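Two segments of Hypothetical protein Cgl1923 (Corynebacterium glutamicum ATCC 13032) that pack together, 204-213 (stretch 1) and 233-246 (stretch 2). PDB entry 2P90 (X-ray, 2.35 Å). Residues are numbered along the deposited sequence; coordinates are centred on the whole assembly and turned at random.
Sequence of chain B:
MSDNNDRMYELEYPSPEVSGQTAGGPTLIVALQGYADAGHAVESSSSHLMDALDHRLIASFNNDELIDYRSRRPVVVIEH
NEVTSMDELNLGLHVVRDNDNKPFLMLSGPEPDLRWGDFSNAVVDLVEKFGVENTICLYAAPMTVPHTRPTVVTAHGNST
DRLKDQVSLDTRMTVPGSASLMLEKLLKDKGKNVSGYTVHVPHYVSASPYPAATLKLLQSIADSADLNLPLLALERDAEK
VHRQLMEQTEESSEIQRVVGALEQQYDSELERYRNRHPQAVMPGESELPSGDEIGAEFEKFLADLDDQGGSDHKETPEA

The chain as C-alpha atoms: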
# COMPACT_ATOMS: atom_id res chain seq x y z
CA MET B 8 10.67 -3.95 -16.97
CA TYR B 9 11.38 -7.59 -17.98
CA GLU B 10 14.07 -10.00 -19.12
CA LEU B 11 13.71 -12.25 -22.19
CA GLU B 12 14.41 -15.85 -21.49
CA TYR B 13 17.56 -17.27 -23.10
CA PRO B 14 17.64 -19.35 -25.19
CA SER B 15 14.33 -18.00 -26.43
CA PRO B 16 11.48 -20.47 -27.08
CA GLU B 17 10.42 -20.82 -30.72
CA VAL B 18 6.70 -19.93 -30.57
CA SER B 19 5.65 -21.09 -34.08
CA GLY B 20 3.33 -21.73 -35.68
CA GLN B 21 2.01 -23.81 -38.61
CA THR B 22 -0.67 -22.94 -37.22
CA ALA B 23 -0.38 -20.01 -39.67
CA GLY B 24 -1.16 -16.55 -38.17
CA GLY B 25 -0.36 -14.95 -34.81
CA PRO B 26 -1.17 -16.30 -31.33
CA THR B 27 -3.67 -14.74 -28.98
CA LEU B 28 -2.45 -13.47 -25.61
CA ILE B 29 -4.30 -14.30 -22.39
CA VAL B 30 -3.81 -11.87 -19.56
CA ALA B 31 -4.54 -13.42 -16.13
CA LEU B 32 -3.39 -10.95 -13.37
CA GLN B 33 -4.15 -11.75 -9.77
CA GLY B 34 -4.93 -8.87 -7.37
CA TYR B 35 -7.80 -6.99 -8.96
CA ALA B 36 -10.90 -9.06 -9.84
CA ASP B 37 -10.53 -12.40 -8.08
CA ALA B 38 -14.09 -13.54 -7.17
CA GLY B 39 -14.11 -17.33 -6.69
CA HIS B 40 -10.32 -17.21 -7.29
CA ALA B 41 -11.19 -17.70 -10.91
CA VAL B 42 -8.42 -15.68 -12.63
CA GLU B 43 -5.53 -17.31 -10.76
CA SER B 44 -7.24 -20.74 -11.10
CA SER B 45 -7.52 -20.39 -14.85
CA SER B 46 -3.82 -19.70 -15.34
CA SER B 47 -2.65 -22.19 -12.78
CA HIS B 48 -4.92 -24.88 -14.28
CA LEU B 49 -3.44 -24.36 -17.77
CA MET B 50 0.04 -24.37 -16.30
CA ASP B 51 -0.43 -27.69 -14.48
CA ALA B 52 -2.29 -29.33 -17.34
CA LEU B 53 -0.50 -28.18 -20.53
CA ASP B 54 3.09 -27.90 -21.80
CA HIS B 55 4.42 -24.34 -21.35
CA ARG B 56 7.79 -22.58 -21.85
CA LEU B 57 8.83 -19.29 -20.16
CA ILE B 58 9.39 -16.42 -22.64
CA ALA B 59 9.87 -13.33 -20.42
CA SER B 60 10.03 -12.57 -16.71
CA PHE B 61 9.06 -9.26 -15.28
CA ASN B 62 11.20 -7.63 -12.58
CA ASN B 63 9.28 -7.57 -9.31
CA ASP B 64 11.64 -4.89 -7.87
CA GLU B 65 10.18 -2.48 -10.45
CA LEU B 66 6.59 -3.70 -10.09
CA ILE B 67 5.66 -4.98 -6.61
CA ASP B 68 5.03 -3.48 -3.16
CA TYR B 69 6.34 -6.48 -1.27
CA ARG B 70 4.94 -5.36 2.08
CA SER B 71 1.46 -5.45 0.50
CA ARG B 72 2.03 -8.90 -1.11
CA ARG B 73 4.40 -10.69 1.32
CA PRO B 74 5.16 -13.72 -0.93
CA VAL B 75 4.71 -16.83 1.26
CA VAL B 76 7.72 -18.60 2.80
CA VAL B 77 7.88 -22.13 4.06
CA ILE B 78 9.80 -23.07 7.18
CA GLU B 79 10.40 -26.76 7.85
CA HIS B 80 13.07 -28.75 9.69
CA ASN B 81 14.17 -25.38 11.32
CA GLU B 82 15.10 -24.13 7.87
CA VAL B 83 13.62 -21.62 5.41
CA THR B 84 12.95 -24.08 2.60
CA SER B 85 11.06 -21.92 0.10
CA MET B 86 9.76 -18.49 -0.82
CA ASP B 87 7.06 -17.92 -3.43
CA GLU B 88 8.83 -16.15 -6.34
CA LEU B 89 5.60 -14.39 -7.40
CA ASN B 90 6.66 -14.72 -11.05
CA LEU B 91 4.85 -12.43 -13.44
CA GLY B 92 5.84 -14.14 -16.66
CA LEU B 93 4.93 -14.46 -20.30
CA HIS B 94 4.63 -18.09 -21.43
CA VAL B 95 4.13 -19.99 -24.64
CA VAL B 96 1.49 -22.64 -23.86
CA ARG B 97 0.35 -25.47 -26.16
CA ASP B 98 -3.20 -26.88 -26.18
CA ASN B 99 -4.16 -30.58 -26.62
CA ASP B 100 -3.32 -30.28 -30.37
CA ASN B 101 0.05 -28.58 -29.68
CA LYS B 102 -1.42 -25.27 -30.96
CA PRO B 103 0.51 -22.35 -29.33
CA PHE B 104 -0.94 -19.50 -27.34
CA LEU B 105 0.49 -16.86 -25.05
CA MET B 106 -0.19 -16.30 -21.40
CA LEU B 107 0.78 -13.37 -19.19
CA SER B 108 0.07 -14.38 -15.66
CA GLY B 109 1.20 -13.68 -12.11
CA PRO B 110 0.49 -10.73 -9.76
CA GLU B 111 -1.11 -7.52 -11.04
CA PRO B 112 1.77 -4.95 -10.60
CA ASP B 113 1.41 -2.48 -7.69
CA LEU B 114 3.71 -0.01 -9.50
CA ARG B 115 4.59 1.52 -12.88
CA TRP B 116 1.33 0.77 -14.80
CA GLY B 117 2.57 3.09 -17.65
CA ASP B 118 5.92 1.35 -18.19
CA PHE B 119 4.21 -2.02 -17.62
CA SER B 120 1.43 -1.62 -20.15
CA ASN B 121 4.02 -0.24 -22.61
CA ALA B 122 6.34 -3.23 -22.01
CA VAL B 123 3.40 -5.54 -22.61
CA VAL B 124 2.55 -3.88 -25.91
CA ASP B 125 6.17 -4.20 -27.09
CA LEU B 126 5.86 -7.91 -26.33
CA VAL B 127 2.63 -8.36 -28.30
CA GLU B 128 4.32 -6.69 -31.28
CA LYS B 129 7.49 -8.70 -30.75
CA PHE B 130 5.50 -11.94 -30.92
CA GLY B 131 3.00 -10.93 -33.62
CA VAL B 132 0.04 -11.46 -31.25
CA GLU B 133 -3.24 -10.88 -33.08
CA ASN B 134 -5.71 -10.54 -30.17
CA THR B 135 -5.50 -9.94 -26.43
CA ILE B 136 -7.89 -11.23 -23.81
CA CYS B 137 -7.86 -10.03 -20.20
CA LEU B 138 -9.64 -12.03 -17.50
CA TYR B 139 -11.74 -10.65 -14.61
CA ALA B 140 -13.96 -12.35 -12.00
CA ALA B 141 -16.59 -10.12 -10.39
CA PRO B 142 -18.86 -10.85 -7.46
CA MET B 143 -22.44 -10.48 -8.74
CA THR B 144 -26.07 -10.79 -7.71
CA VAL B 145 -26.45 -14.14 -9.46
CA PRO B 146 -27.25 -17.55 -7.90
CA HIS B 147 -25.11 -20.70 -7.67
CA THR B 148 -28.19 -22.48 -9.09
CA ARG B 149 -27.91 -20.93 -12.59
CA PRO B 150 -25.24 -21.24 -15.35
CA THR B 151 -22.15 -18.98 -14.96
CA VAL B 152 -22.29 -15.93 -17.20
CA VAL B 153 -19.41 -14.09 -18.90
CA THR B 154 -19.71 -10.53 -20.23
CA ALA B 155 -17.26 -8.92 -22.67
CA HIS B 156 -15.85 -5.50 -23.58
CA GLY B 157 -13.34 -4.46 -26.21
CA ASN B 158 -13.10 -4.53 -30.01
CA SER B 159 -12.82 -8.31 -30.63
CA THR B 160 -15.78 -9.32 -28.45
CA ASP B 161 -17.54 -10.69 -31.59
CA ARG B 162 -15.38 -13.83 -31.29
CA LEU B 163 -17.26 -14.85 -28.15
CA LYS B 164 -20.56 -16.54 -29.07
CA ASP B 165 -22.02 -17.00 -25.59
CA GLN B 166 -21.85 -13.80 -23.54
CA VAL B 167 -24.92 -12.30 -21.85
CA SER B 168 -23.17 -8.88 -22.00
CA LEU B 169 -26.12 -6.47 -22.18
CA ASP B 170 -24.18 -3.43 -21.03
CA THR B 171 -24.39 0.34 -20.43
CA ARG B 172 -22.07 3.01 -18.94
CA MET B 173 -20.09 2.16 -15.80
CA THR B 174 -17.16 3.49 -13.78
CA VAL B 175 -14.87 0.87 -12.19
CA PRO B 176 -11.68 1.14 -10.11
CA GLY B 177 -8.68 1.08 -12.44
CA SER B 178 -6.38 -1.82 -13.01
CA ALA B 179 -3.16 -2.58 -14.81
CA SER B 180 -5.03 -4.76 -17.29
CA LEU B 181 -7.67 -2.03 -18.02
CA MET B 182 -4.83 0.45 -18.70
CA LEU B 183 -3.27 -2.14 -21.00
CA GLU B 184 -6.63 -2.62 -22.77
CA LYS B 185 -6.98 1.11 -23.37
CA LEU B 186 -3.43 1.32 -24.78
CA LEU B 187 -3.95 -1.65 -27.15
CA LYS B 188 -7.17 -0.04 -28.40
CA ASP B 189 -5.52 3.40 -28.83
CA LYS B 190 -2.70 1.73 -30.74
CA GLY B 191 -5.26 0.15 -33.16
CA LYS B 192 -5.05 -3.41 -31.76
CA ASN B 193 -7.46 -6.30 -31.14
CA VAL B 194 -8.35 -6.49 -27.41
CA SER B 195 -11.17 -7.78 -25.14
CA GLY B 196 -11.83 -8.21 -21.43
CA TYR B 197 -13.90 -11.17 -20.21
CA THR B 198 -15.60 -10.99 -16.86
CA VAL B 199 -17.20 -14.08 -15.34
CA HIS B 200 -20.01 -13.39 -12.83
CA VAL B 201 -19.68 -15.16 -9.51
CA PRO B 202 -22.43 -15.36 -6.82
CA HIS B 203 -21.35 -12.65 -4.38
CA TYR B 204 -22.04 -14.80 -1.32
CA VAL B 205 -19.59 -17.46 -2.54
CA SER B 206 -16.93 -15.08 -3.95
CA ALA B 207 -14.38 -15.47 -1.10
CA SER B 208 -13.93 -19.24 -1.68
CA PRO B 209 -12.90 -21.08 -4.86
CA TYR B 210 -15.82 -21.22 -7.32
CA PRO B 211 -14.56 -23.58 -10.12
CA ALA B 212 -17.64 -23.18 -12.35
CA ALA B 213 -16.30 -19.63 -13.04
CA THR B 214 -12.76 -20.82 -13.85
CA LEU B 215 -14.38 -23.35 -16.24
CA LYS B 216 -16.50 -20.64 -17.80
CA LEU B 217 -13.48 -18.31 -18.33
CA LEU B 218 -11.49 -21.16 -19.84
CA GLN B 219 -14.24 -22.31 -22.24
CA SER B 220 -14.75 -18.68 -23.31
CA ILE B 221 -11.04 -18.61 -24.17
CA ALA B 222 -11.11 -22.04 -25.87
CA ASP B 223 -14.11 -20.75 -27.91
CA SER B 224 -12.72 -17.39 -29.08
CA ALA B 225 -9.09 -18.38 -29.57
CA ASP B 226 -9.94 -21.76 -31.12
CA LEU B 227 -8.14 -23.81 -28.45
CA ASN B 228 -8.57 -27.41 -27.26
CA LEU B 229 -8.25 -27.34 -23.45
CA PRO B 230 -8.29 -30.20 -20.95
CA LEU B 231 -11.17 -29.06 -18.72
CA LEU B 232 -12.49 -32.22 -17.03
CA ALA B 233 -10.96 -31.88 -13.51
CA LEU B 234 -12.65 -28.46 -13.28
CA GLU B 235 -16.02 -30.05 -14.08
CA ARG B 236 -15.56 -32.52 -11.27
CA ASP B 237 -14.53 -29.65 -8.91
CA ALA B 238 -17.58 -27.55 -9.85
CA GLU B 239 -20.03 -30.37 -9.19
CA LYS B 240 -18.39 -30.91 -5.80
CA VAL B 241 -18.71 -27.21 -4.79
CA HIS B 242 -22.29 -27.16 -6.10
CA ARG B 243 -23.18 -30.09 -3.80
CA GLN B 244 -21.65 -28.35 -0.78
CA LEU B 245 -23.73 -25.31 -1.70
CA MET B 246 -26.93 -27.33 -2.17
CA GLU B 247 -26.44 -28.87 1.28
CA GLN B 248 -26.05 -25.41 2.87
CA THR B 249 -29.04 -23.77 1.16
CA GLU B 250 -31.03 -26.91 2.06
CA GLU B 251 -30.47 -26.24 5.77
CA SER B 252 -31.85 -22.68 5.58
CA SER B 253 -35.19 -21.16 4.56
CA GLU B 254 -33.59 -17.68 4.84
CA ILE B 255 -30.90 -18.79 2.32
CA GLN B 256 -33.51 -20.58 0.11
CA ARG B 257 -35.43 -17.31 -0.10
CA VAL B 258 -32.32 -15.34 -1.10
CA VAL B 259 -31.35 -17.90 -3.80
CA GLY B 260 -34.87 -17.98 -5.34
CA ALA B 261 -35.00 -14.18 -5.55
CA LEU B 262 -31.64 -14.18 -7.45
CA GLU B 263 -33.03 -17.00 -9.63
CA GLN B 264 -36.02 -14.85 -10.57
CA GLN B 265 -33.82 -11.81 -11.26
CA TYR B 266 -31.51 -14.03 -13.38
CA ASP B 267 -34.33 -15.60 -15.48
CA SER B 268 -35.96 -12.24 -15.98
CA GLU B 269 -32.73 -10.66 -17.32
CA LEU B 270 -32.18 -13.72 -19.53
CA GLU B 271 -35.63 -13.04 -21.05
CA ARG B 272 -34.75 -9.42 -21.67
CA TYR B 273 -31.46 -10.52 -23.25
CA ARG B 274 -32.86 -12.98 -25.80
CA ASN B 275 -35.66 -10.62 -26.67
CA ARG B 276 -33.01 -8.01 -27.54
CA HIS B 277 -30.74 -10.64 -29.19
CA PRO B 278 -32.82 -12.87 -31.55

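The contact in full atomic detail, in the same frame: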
# COMPACT_ATOMS: atom_id res chain seq x y z
N TYR B 204 -22.08 -14.22 -2.67
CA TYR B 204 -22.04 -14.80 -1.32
C TYR B 204 -21.08 -15.99 -1.25
O TYR B 204 -20.86 -16.56 -0.17
CB TYR B 204 -23.44 -15.21 -0.86
CG TYR B 204 -24.17 -16.11 -1.83
CD1 TYR B 204 -24.88 -15.56 -2.92
CD2 TYR B 204 -24.17 -17.49 -1.68
CE1 TYR B 204 -25.55 -16.37 -3.82
CE2 TYR B 204 -24.84 -18.32 -2.60
CZ TYR B 204 -25.53 -17.74 -3.66
OH TYR B 204 -26.20 -18.52 -4.58
N VAL B 205 -20.53 -16.35 -2.41
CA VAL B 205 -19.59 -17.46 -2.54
C VAL B 205 -18.22 -16.99 -3.08
O VAL B 205 -17.30 -17.80 -3.31
CB VAL B 205 -20.24 -18.56 -3.44
CG1 VAL B 205 -19.83 -18.41 -4.92
CG2 VAL B 205 -19.90 -19.92 -2.89
N SER B 206 -18.08 -15.68 -3.26
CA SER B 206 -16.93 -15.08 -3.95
C SER B 206 -15.57 -15.21 -3.24
O SER B 206 -14.52 -15.20 -3.91
CB SER B 206 -17.21 -13.60 -4.26
OG SER B 206 -17.72 -13.46 -5.58
N ALA B 207 -15.59 -15.33 -1.91
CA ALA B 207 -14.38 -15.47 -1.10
C ALA B 207 -13.73 -16.85 -1.14
O ALA B 207 -12.60 -16.98 -0.74
CB ALA B 207 -14.65 -15.06 0.37
N SER B 208 -14.46 -17.86 -1.59
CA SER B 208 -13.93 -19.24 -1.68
C SER B 208 -13.83 -19.63 -3.14
O SER B 208 -14.53 -19.04 -3.97
CB SER B 208 -14.88 -20.24 -0.99
OG SER B 208 -15.12 -19.85 0.35
N PRO B 209 -12.96 -20.59 -3.48
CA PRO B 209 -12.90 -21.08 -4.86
C PRO B 209 -14.27 -21.45 -5.44
O PRO B 209 -15.04 -22.19 -4.83
CB PRO B 209 -11.98 -22.30 -4.75
CG PRO B 209 -11.05 -21.94 -3.61
CD PRO B 209 -11.95 -21.25 -2.62
N TYR B 210 -14.59 -20.89 -6.59
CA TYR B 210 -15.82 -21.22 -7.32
C TYR B 210 -15.44 -21.71 -8.74
O TYR B 210 -15.45 -20.96 -9.70
CB TYR B 210 -16.79 -20.02 -7.35
CG TYR B 210 -18.18 -20.39 -7.76
CD1 TYR B 210 -19.02 -21.09 -6.89
CD2 TYR B 210 -18.67 -20.05 -9.01
CE1 TYR B 210 -20.33 -21.43 -7.28
CE2 TYR B 210 -19.92 -20.38 -9.41
CZ TYR B 210 -20.75 -21.07 -8.56
OH TYR B 210 -22.01 -21.38 -8.98
N PRO B 211 -15.04 -22.99 -8.84
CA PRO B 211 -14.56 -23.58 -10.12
C PRO B 211 -15.45 -23.46 -11.34
O PRO B 211 -14.93 -23.48 -12.45
CB PRO B 211 -14.29 -25.05 -9.78
CG PRO B 211 -14.08 -25.07 -8.29
CD PRO B 211 -14.94 -23.96 -7.72
N ALA B 212 -16.76 -23.37 -11.18
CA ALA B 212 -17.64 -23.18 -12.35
C ALA B 212 -17.24 -21.90 -13.14
O ALA B 212 -17.36 -21.83 -14.38
CB ALA B 212 -19.12 -23.15 -11.93
N ALA B 213 -16.72 -20.90 -12.43
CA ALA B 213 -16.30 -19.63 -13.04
C ALA B 213 -14.96 -19.78 -13.78
O ALA B 213 -14.80 -19.27 -14.88
CB ALA B 213 -16.25 -18.57 -12.01
N ALA B 233 -11.16 -31.98 -14.96
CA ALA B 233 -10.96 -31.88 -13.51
C ALA B 233 -11.69 -30.68 -12.88
O ALA B 233 -12.04 -30.71 -11.69
CB ALA B 233 -9.48 -31.87 -13.17
N LEU B 234 -11.91 -29.65 -13.69
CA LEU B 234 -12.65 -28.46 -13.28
C LEU B 234 -14.15 -28.70 -13.22
O LEU B 234 -14.87 -28.03 -12.45
CB LEU B 234 -12.37 -27.30 -14.23
CG LEU B 234 -11.12 -26.45 -14.11
CD1 LEU B 234 -11.11 -25.52 -15.28
CD2 LEU B 234 -11.10 -25.68 -12.79
N GLU B 235 -14.62 -29.62 -14.06
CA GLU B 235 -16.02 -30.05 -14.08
C GLU B 235 -16.34 -30.83 -12.82
O GLU B 235 -17.34 -30.55 -12.13
CB GLU B 235 -16.31 -30.85 -15.34
CG GLU B 235 -16.59 -29.94 -16.53
CD GLU B 235 -16.41 -30.60 -17.89
OE1 GLU B 235 -15.53 -31.48 -18.04
OE2 GLU B 235 -17.15 -30.21 -18.83
N ARG B 236 -15.46 -31.76 -12.49
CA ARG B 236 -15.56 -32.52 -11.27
C ARG B 236 -15.59 -31.59 -10.04
O ARG B 236 -16.48 -31.70 -9.20
CB ARG B 236 -14.37 -33.48 -11.19
CG ARG B 236 -14.40 -34.42 -9.99
CD ARG B 236 -13.10 -34.39 -9.22
NE ARG B 236 -13.28 -34.93 -7.87
CZ ARG B 236 -13.12 -34.25 -6.74
NH1 ARG B 236 -12.75 -32.96 -6.77
NH2 ARG B 236 -13.31 -34.86 -5.57
N ASP B 237 -14.62 -30.67 -9.97
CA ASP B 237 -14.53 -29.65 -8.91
C ASP B 237 -15.78 -28.80 -8.72
O ASP B 237 -16.11 -28.46 -7.58
CB ASP B 237 -13.36 -28.69 -9.17
CG ASP B 237 -11.99 -29.33 -8.98
OD1 ASP B 237 -11.88 -30.53 -8.63
OD2 ASP B 237 -10.99 -28.61 -9.22
N ALA B 238 -16.41 -28.42 -9.83
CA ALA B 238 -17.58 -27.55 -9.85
C ALA B 238 -18.78 -28.27 -9.28
O ALA B 238 -19.53 -27.70 -8.49
CB ALA B 238 -17.88 -27.09 -11.25
N GLU B 239 -18.93 -29.53 -9.66
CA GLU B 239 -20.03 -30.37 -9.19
C GLU B 239 -19.90 -30.60 -7.70
O GLU B 239 -20.90 -30.71 -6.99
CB GLU B 239 -20.04 -31.69 -9.93
CG GLU B 239 -20.36 -31.56 -11.43
CD GLU B 239 -20.00 -32.81 -12.27
OE1 GLU B 239 -19.37 -33.77 -11.74
OE2 GLU B 239 -20.34 -32.80 -13.48
N LYS B 240 -18.67 -30.66 -7.21
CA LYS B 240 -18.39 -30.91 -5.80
C LYS B 240 -18.68 -29.66 -4.97
O LYS B 240 -19.28 -29.78 -3.89
CB LYS B 240 -16.96 -31.44 -5.61
CG LYS B 240 -16.47 -31.53 -4.19
CD LYS B 240 -16.64 -32.92 -3.59
CE LYS B 240 -15.72 -33.13 -2.35
NZ LYS B 240 -14.24 -33.15 -2.67
N VAL B 241 -18.31 -28.47 -5.47
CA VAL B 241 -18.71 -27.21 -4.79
C VAL B 241 -20.23 -26.92 -4.87
O VAL B 241 -20.82 -26.43 -3.91
CB VAL B 241 -17.80 -25.95 -5.13
CG1 VAL B 241 -17.23 -26.06 -6.49
CG2 VAL B 241 -18.56 -24.62 -5.01
N HIS B 242 -20.85 -27.25 -5.99
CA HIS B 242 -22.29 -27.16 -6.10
C HIS B 242 -23.03 -27.98 -5.01
O HIS B 242 -23.98 -27.48 -4.38
CB HIS B 242 -22.76 -27.60 -7.50
CG HIS B 242 -24.19 -27.29 -7.77
ND1 HIS B 242 -24.65 -25.99 -7.91
CD2 HIS B 242 -25.27 -28.10 -7.91
CE1 HIS B 242 -25.96 -26.02 -8.13
NE2 HIS B 242 -26.36 -27.29 -8.13
N ARG B 243 -22.57 -29.21 -4.79
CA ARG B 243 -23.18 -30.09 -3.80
C ARG B 243 -23.01 -29.56 -2.38
O ARG B 243 -23.96 -29.64 -1.57
CB ARG B 243 -22.69 -31.54 -3.94
CG ARG B 243 -23.10 -32.22 -5.26
CD ARG B 243 -22.84 -33.75 -5.27
NE ARG B 243 -21.41 -34.11 -5.19
CZ ARG B 243 -20.62 -34.36 -6.25
NH1 ARG B 243 -21.11 -34.29 -7.49
NH2 ARG B 243 -19.34 -34.68 -6.06
N GLN B 244 -21.85 -28.98 -2.09
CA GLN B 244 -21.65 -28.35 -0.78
C GLN B 244 -22.59 -27.15 -0.58
O GLN B 244 -23.08 -26.89 0.53
CB GLN B 244 -20.20 -27.94 -0.58
CG GLN B 244 -19.24 -29.13 -0.69
CD GLN B 244 -17.78 -28.72 -0.80
OE1 GLN B 244 -17.39 -27.94 -1.69
NE2 GLN B 244 -16.95 -29.25 0.10
N LEU B 245 -22.85 -26.46 -1.68
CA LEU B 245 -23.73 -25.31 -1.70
C LEU B 245 -25.19 -25.72 -1.61
O LEU B 245 -25.97 -25.04 -0.97
CB LEU B 245 -23.49 -24.47 -2.96
CG LEU B 245 -22.68 -23.16 -2.99
CD1 LEU B 245 -21.79 -22.87 -1.77
CD2 LEU B 245 -21.90 -23.11 -4.29
N MET B 246 -25.56 -26.81 -2.27
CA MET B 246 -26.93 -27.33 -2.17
C MET B 246 -27.25 -27.68 -0.72
O MET B 246 -28.26 -27.25 -0.17
CB MET B 246 -27.15 -28.54 -3.07
CG MET B 246 -27.24 -28.23 -4.57
SD MET B 246 -27.24 -29.75 -5.59
CE MET B 246 -28.98 -29.90 -6.05
O HOH W 1 -22.49 -23.89 -8.01

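Stretch 2 is a continuous helix, and stretch 1 lies along one side of it as a turn and loop that runs into the start of another helix. The backbones come closest where the CA atoms of Pro-211 and Ala-238 stand 5.0 Å apart; between CA of Val-205 and CA of Leu-245 the spacing has opened to 8.9 Å. The small residues sit at the tight end, and larger side chains bridge the wide one. No direct hydrogen bond joins the stretches, so the contact rests on apolar packing, with one water-mediated link.

Pro-211 is the centrepiece. Its CA-to-CB bond points toward the helix, and the ring, puckered C-gamma exo, fits as a knob among Leu-234, Asp-237, Ala-238 and Val-241, residues spaced at i, i+3, i+4 and i+7. CG of Pro-211 lies 3.8 Å from CB of Asp-237. CD of Pro-211 is modelled 3.3 Å from CG1 of Val-241, closer than carbons usually pack, so this distance is best not pressed. Leu-234, in the m,t rotamer, starts out sideways, but its end comes nearer, leaving its CD2 4.4 Å from CB of Pro-211. Beside this knob, two methyl groups meet: CB of Ala-212 is 4.2 Å from CB of Ala-238.

Tyr-210 works differently. Its CA-to-CB bond points sideways, yet chi1 of -165° (t) brings the ring's end nearer the helix, and chi2 of 73° sets the plane of the ring. Leu-245 meets the ring edge, with its CD2 3.8 Å from CE1 of Tyr-210, while CG2 of Val-241 approaches CD1 of Tyr-210 at 4.0 Å. The same pose carries the phenol oxygen to water: OH of Tyr-210 is 2.7 Å from the water oxygen, which is 3.0 Å from ND1 of His-242. Thus one aromatic side chain combines apolar contact with a polar bridge.

Leu-245 points toward stretch 1 and also reaches Val-205, whose CG2 lies 3.7 Å from CD1 of Leu-245. CD2 of Leu-245 serves both partners, lying 4.0 Å from CG2 of Val-205 as well as beside the tyrosine. The chi angles of Leu-245, -102° and 15°, lie between the usual wells, as do the chi1 values of Val-205 (94°) and Val-241 (30°). Val-205 also opens a type I turn ending at Ser-208, closed by a weak hydrogen bond from N of Ser-208 to O of Val-205 at 3.3 Å.

Asp-237 offers Pro-211 its CB, while its carboxylate forms a salt bridge within the helix, OD1 of Asp-237 lying 3.2 Å from NH1 of Arg-236.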